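Local coordinates for protein yesU (Bacillus subtilis, PDB 1OQ1) that is of unknown function but has a galectin-like fold of the concanavalin clan, consistent with a possible but unproven role in carbohydrate recognition, at residues Arg121-Ala125 with Gln204-Met208; Pro56-Asp61 with Leu195-Ile200. All coordinates share one frame; numbering follows the deposited sequence.

Contact 1 of 2, residues Arg121-Ala125 with Gln204-Met208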
ATOM      1  N   ARG A 121       3.989   3.792 -10.738  1.00  7.10           N
ATOM      2  CA  ARG A 121       4.914   2.756 -11.181  1.00  6.14           C
ATOM      3  C   ARG A 121       5.812   3.408 -12.220  1.00  5.91           C
ATOM      4  O   ARG A 121       5.493   3.409 -13.408  1.00  5.33           O
ATOM      5  CB  ARG A 121       4.135   1.596 -11.803  1.00  7.89           C
ATOM      6  CG  ARG A 121       3.023   1.069 -10.912  1.00  7.03           C
ATOM      7  CD  ARG A 121       2.231  -0.038 -11.593  1.00  8.61           C
ATOM      8  NE  ARG A 121       3.044  -1.227 -11.838  1.00 12.77           N
ATOM      9  CZ  ARG A 121       3.446  -1.639 -13.036  1.00 12.74           C
ATOM     10  NH1 ARG A 121       3.118  -0.964 -14.133  1.00 11.93           N
ATOM     11  NH2 ARG A 121       4.176  -2.741 -13.136  1.00 14.66           N
ATOM     12  N   ARG A 122       6.928   3.972 -11.762  1.00  6.08           N
ATOM     13  CA  ARG A 122       7.843   4.676 -12.653  1.00  6.27           C
ATOM     14  C   ARG A 122       9.310   4.274 -12.460  1.00  7.26           C
ATOM     15  O   ARG A 122      10.208   5.087 -12.667  1.00  7.60           O
ATOM     16  CB  ARG A 122       7.709   6.190 -12.427  1.00  7.39           C
ATOM     17  CG  ARG A 122       6.273   6.692 -12.245  1.00  7.83           C
ATOM     18  CD  ARG A 122       5.433   6.558 -13.515  1.00  8.05           C
ATOM     19  NE  ARG A 122       4.011   6.736 -13.218  1.00  7.12           N
ATOM     20  CZ  ARG A 122       3.411   7.912 -13.062  1.00  8.95           C
ATOM     21  NH1 ARG A 122       4.099   9.041 -13.187  1.00  7.10           N
ATOM     22  NH2 ARG A 122       2.120   7.956 -12.748  1.00  8.14           N
ATOM     23  N   LYS A 123       9.552   3.029 -12.069  1.00  8.01           N
ATOM     24  CA  LYS A 123      10.912   2.549 -11.847  1.00  8.19           C
ATOM     25  C   LYS A 123      11.629   2.200 -13.152  1.00  8.98           C
ATOM     26  O   LYS A 123      12.795   2.553 -13.335  1.00 11.02           O
ATOM     27  CB  LYS A 123      10.887   1.320 -10.925  1.00  8.29           C
ATOM     28  CG  LYS A 123      12.208   0.555 -10.815  1.00  7.48           C
ATOM     29  CD  LYS A 123      13.316   1.388 -10.175  1.00  8.51           C
ATOM     30  CE  LYS A 123      14.602   0.574 -10.075  1.00 10.79           C
ATOM     31  NZ  LYS A 123      15.700   1.316  -9.395  1.00 10.32           N
ATOM     32  N   TYR A 124      10.927   1.518 -14.054  1.00  9.08           N
ATOM     33  CA  TYR A 124      11.511   1.098 -15.330  1.00 10.48           C
ATOM     34  C   TYR A 124      10.886   1.796 -16.536  1.00 10.86           C
ATOM     35  O   TYR A 124       9.749   2.261 -16.474  1.00  9.52           O
ATOM     36  CB  TYR A 124      11.370  -0.419 -15.480  1.00  9.34           C
ATOM     37  CG  TYR A 124      12.024  -1.204 -14.364  1.00 10.56           C
ATOM     38  CD1 TYR A 124      13.413  -1.223 -14.220  1.00 11.28           C
ATOM     39  CD2 TYR A 124      11.254  -1.919 -13.443  1.00 11.69           C
ATOM     40  CE1 TYR A 124      14.023  -1.937 -13.182  1.00 13.05           C
ATOM     41  CE2 TYR A 124      11.853  -2.634 -12.403  1.00 11.63           C
ATOM     42  CZ  TYR A 124      13.236  -2.637 -12.280  1.00 13.07           C
ATOM     43  OH  TYR A 124      13.826  -3.349 -11.258  1.00 12.86           O
ATOM     44  N   ALA A 125      11.631   1.853 -17.636  1.00 11.20           N
ATOM     45  CA  ALA A 125      11.153   2.497 -18.856  1.00 10.62           C
ATOM     46  C   ALA A 125       9.806   1.950 -19.311  1.00  9.69           C
ATOM     47  O   ALA A 125       8.910   2.712 -19.683  1.00 10.53           O
ATOM     48  CB  ALA A 125      12.180   2.334 -19.969  1.00 12.38           C
ATOM     49  N   GLN A 204       8.370   0.835  -1.312  1.00  5.98           N
ATOM     50  CA  GLN A 204       8.937   1.723  -2.309  1.00  5.86           C
ATOM     51  C   GLN A 204      10.102   1.011  -2.959  1.00  6.83           C
ATOM     52  O   GLN A 204      10.815   0.251  -2.302  1.00  7.73           O
ATOM     53  CB  GLN A 204       9.463   3.025  -1.697  1.00  6.23           C
ATOM     54  CG  GLN A 204       8.404   3.977  -1.180  1.00  8.12           C
ATOM     55  CD  GLN A 204       8.962   5.368  -0.912  1.00  9.13           C
ATOM     56  OE1 GLN A 204      10.175   5.598  -1.001  1.00 10.94           O
ATOM     57  NE2 GLN A 204       8.082   6.302  -0.578  1.00  5.66           N
HETATM   58  N   MSE A 205      10.269   1.238  -4.254  1.00  7.66           N
HETATM   59  CA  MSE A 205      11.401   0.686  -4.975  1.00  8.53           C
HETATM   60  C   MSE A 205      12.335   1.879  -5.085  1.00  8.77           C
HETATM   61  O   MSE A 205      11.912   2.959  -5.504  1.00  8.81           O
HETATM   62  CB  MSE A 205      11.004   0.214  -6.375  1.00  8.91           C
HETATM   63  CG  MSE A 205      10.278  -1.115  -6.412  1.00 11.23           C
HETATM   64 SE   MSE A 205      10.170  -1.795  -8.221  0.95 20.33          SE
HETATM   65  CE  MSE A 205      11.905  -2.664  -8.324  1.00 12.83           C
ATOM     66  N   ALA A 206      13.585   1.702  -4.675  1.00  8.73           N
ATOM     67  CA  ALA A 206      14.561   2.782  -4.749  1.00  9.34           C
ATOM     68  C   ALA A 206      14.733   3.143  -6.217  1.00  8.99           C
ATOM     69  O   ALA A 206      14.549   2.291  -7.088  1.00 10.34           O
ATOM     70  CB  ALA A 206      15.887   2.324  -4.162  1.00 10.86           C
ATOM     71  N   PRO A 207      15.133   4.393  -6.517  1.00  9.18           N
ATOM     72  CA  PRO A 207      15.443   5.502  -5.606  1.00  9.62           C
ATOM     73  C   PRO A 207      14.285   6.461  -5.323  1.00  9.72           C
ATOM     74  O   PRO A 207      14.485   7.672  -5.173  1.00 10.87           O
ATOM     75  CB  PRO A 207      16.583   6.199  -6.321  1.00  8.33           C
ATOM     76  CG  PRO A 207      16.121   6.141  -7.734  1.00 10.90           C
ATOM     77  CD  PRO A 207      15.592   4.712  -7.881  1.00  8.34           C
HETATM   78  N   MSE A 208      13.080   5.913  -5.239  1.00  9.46           N
HETATM   79  CA  MSE A 208      11.881   6.698  -4.973  1.00  9.23           C
HETATM   80  C   MSE A 208      12.005   7.624  -3.765  1.00  8.03           C
HETATM   81  O   MSE A 208      12.578   7.258  -2.741  1.00  8.73           O
HETATM   82  CB  MSE A 208      10.702   5.748  -4.739  1.00  9.44           C
HETATM   83  CG  MSE A 208       9.350   6.420  -4.531  1.00 11.35           C
HETATM   84 SE   MSE A 208       8.605   7.020  -6.197  0.95 18.51          SE
HETATM   85  CE  MSE A 208       7.726   8.649  -5.602  1.00  9.54           C
TER

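Contact 2 of 2, residues Pro56-Asp61 with Leu195-Ile200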
ATOM      1  N   PRO A  56       2.230  -1.454  12.632  1.00 11.25           N
ATOM      2  CA  PRO A  56       2.097  -2.662  13.457  1.00 11.80           C
ATOM      3  C   PRO A  56       0.694  -3.178  13.768  1.00 12.14           C
ATOM      4  O   PRO A  56       0.539  -4.322  14.201  1.00 12.73           O
ATOM      5  CB  PRO A  56       2.846  -2.277  14.727  1.00 12.95           C
ATOM      6  CG  PRO A  56       2.465  -0.830  14.882  1.00 14.05           C
ATOM      7  CD  PRO A  56       2.592  -0.286  13.455  1.00 12.50           C
ATOM      8  N   GLU A  57      -0.317  -2.343  13.555  1.00 11.58           N
ATOM      9  CA  GLU A  57      -1.700  -2.708  13.860  1.00 14.07           C
ATOM     10  C   GLU A  57      -2.371  -3.678  12.899  1.00 12.71           C
ATOM     11  O   GLU A  57      -2.225  -3.568  11.685  1.00 12.79           O
ATOM     12  CB  GLU A  57      -2.561  -1.444  13.936  1.00 16.53           C
ATOM     13  CG  GLU A  57      -2.015  -0.389  14.870  1.00 24.64           C
ATOM     14  CD  GLU A  57      -2.050  -0.830  16.313  1.00 28.41           C
ATOM     15  OE1 GLU A  57      -1.231  -0.324  17.109  1.00 32.56           O
ATOM     16  OE2 GLU A  57      -2.907  -1.676  16.652  1.00 30.95           O
ATOM     17  N   THR A  58      -3.111  -4.633  13.451  1.00 11.76           N
ATOM     18  CA  THR A  58      -3.851  -5.570  12.619  1.00 11.29           C
ATOM     19  C   THR A  58      -5.203  -4.909  12.389  1.00 11.55           C
ATOM     20  O   THR A  58      -5.915  -4.590  13.347  1.00 11.58           O
ATOM     21  CB  THR A  58      -4.093  -6.921  13.321  1.00 10.62           C
ATOM     22  OG1 THR A  58      -2.846  -7.590  13.530  1.00 12.22           O
ATOM     23  CG2 THR A  58      -4.998  -7.806  12.468  1.00 11.73           C
ATOM     24  N   PHE A  59      -5.551  -4.678  11.130  1.00  8.80           N
ATOM     25  CA  PHE A  59      -6.836  -4.070  10.830  1.00  7.35           C
ATOM     26  C   PHE A  59      -7.841  -5.127  10.406  1.00  7.94           C
ATOM     27  O   PHE A  59      -7.479  -6.157   9.841  1.00  7.74           O
ATOM     28  CB  PHE A  59      -6.680  -3.013   9.734  1.00  7.80           C
ATOM     29  CG  PHE A  59      -5.781  -1.875  10.125  1.00  8.23           C
ATOM     30  CD1 PHE A  59      -4.471  -1.814   9.666  1.00  7.53           C
ATOM     31  CD2 PHE A  59      -6.237  -0.884  10.990  1.00  8.96           C
ATOM     32  CE1 PHE A  59      -3.622  -0.783  10.059  1.00  9.29           C
ATOM     33  CE2 PHE A  59      -5.397   0.151  11.391  1.00 10.03           C
ATOM     34  CZ  PHE A  59      -4.085   0.201  10.923  1.00  8.84           C
ATOM     35  N   PRO A  60      -9.125  -4.896  10.698  1.00  7.33           N
ATOM     36  CA  PRO A  60     -10.160  -5.858  10.326  1.00  7.67           C
ATOM     37  C   PRO A  60     -10.525  -5.730   8.851  1.00  8.35           C
ATOM     38  O   PRO A  60     -10.020  -4.853   8.143  1.00  8.37           O
ATOM     39  CB  PRO A  60     -11.319  -5.467  11.229  1.00  8.16           C
ATOM     40  CG  PRO A  60     -11.191  -3.965  11.254  1.00  7.95           C
ATOM     41  CD  PRO A  60      -9.700  -3.776  11.467  1.00  8.89           C
ATOM     42  N   ASP A  61     -11.392  -6.624   8.391  1.00  8.26           N
ATOM     43  CA  ASP A  61     -11.863  -6.578   7.017  1.00  8.03           C
ATOM     44  C   ASP A  61     -12.948  -5.498   7.040  1.00  8.56           C
ATOM     45  O   ASP A  61     -13.379  -5.083   8.117  1.00  9.19           O
ATOM     46  CB  ASP A  61     -12.470  -7.928   6.638  1.00  7.98           C
ATOM     47  CG  ASP A  61     -12.644  -8.098   5.143  1.00  9.50           C
ATOM     48  OD1 ASP A  61     -12.455  -7.115   4.388  1.00  9.27           O
ATOM     49  OD2 ASP A  61     -12.976  -9.227   4.727  1.00  8.01           O
ATOM     50  N   LEU A 195      -9.096 -12.857   1.172  1.00  6.26           N
ATOM     51  CA  LEU A 195      -8.304 -12.394   2.307  1.00  7.24           C
ATOM     52  C   LEU A 195      -9.183 -11.452   3.124  1.00  7.42           C
ATOM     53  O   LEU A 195     -10.038 -10.760   2.575  1.00  9.16           O
ATOM     54  CB  LEU A 195      -7.036 -11.681   1.834  1.00  7.41           C
ATOM     55  CG  LEU A 195      -6.101 -12.580   1.016  1.00  7.89           C
ATOM     56  CD1 LEU A 195      -4.802 -11.839   0.718  1.00  7.77           C
ATOM     57  CD2 LEU A 195      -5.820 -13.864   1.795  1.00  9.87           C
ATOM     58  N   THR A 196      -8.976 -11.422   4.433  1.00  7.22           N
ATOM     59  CA  THR A 196      -9.812 -10.593   5.288  1.00  8.26           C
ATOM     60  C   THR A 196      -9.066  -9.509   6.056  1.00  8.47           C
ATOM     61  O   THR A 196      -8.904  -8.394   5.561  1.00  9.10           O
ATOM     62  CB  THR A 196     -10.611 -11.482   6.275  1.00 10.26           C
ATOM     63  OG1 THR A 196      -9.705 -12.260   7.073  1.00 11.04           O
ATOM     64  CG2 THR A 196     -11.532 -12.432   5.505  1.00  9.88           C
ATOM     65  N   LYS A 197      -8.617  -9.842   7.263  1.00  9.40           N
ATOM     66  CA  LYS A 197      -7.904  -8.900   8.122  1.00 10.11           C
ATOM     67  C   LYS A 197      -6.396  -8.981   7.916  1.00  9.60           C
ATOM     68  O   LYS A 197      -5.901  -9.890   7.250  1.00  9.75           O
ATOM     69  CB  LYS A 197      -8.223  -9.199   9.588  1.00 13.37           C
ATOM     70  CG  LYS A 197      -7.791 -10.589  10.019  1.00 16.70           C
ATOM     71  CD  LYS A 197      -8.157 -10.882  11.464  1.00 22.14           C
ATOM     72  CE  LYS A 197      -7.734 -12.291  11.849  1.00 26.07           C
ATOM     73  NZ  LYS A 197      -8.124 -12.630  13.247  1.00 29.92           N
ATOM     74  N   GLY A 198      -5.662  -8.034   8.493  1.00  8.92           N
ATOM     75  CA  GLY A 198      -4.216  -8.053   8.350  1.00  8.69           C
ATOM     76  C   GLY A 198      -3.526  -6.710   8.492  1.00  7.93           C
ATOM     77  O   GLY A 198      -4.160  -5.692   8.770  1.00  8.34           O
ATOM     78  N   LYS A 199      -2.214  -6.703   8.289  1.00  8.71           N
ATOM     79  CA  LYS A 199      -1.437  -5.478   8.406  1.00  8.03           C
ATOM     80  C   LYS A 199      -1.435  -4.697   7.096  1.00  7.58           C
ATOM     81  O   LYS A 199      -1.707  -5.248   6.027  1.00  7.04           O
ATOM     82  CB  LYS A 199       0.017  -5.792   8.764  1.00  8.58           C
ATOM     83  CG  LYS A 199       0.224  -6.802   9.878  1.00 11.67           C
ATOM     84  CD  LYS A 199      -0.200  -6.283  11.234  1.00 10.53           C
ATOM     85  CE  LYS A 199       0.236  -7.261  12.331  1.00 13.24           C
ATOM     86  NZ  LYS A 199      -0.257  -6.856  13.677  1.00 11.91           N
ATOM     87  N   ILE A 200      -1.112  -3.413   7.203  1.00  7.22           N
ATOM     88  CA  ILE A 200      -1.003  -2.528   6.050  1.00  6.63           C
ATOM     89  C   ILE A 200       0.446  -2.040   6.020  1.00  6.67           C
ATOM     90  O   ILE A 200       1.003  -1.669   7.056  1.00  7.73           O
ATOM     91  CB  ILE A 200      -1.942  -1.315   6.170  1.00  7.00           C
ATOM     92  CG1 ILE A 200      -3.396  -1.786   6.064  1.00  7.32           C
ATOM     93  CG2 ILE A 200      -1.610  -0.292   5.080  1.00  5.48           C
ATOM     94  CD1 ILE A 200      -4.413  -0.702   6.285  1.00  7.68           C
TER
HETATM   95  O   HOH W   1      -0.885  -2.368   9.828  1.00  8.58           O
HETATM   96  O   HOH W   2      -8.184  -5.675   6.096  1.00  9.75           O

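Contact 1 of 2, residues Arg121-Ala125 with Gln204-Met208
Lys123 reaches across to the turn at Ala206, and its ammonium nitrogen NZ donates a hydrogen bond of 2.8 Å to Ala206 O. It arrives tilted 27° from the carbonyl plane. A long side chain suits this site: CG lies anti to the backbone N (chi1 169°), and a bend at chi2 (64°) sends the otherwise extended chain toward the turn. On the way CG passes the selenium of selenomethionine Met205 at 4.1 Å, the two side chains crossing at about a right angle, and NZ ends 3.7 Å from Pro207 CD. Glu48 adds a long, weak ion pair to this ammonium.

The carbonyl sits on a type VI turn with a cis peptide before Pro207, closed by the hydrogen bond Met208 N to Met205 O, 3.2 Å. It leads from strand 199-205 in one sheet of the galectin-like sandwich to strand 209-222 in the other. Strand 76-86 runs between 199-205 and 112-122, pairing with Met205 through Leu77 and with Arg122 through Gly76.

Next comes Tyr124, whose ring has Lys123 CG 3.5 Å above the centre of one face. The unbranched chain of Met205, bent at chi3, brings CE obliquely to the ring, 3.6 Å from Tyr124 OH and 4.1 Å from Tyr124 CE2. Tyr124 is also the N-cap of helix 125-128, its backbone N bonded to Glu127 OE1.

Contact 2 of 2, residues Pro56-Asp61 with Leu195-Ile200
The Phe59 ring takes Ile200 CD1 obliquely at its CD1 atom, 3.6 Å away, while Glu57 C lies over one face, offset toward the rim; Tyr12 meets the ring in a T-shaped stack. The Asp61 carboxylate is the other flat group: OD2 packs 3.5 Å from Thr196 CA, whereas OD1 forms a salt bridge with Lys167 and accepts from Lys169 N.

In the backbone, Phe59 and Gly198 form a single antiparallel hydrogen-bonded pair. Phe59 N donates a 2.9 Å hydrogen bond to Gly198 O, from above the carbonyl plane, and the return bond from Gly198 N lies in the plane of Phe59 C=O. Gly198 suits its phi of 155°, since these backbone angles put the position of a CB against the carbonyl O of Lys197.

Lys199 bends at chi2 (-69°) so that NZ donates to both Pro56 O and Thr58 OG1, at 2.7 Å each; Asp91 OD1 adds a salt bridge to the same nitrogen. One water links Glu57 O to Ile200 N, and another donates to Pro60 O and Thr196 O.

The loop runs from strand 51-54 of one sheet to strand 63-73 of the other, at an end of the sandwich, with Phe59 on Val217 and Ile200 on Phe215 of strand 209-222, and Ile200 also on Leu80 of strand 76-86.

Overall arrangement
Contacts 1 and 2 lie about 26 Å apart, centre to centre, on opposite sides of the chain's centre, and they share strand 199-205: contact 2 is at its start and contact 1 at its end. Along the chain their segments alternate, 56-61, 121-125, 195-200, 204-208, so the chain returns late to complete both. The shared strand lies inside the seven-stranded sheet, between 51-54 and 76-86. Each contact also includes a connection to the other sheet of the sandwich: loop 56-61 leads into strand 63-73, and turn 205-208 into strand 209-222. Together they join both ends of one interior strand to parts of the domain far away in sequence.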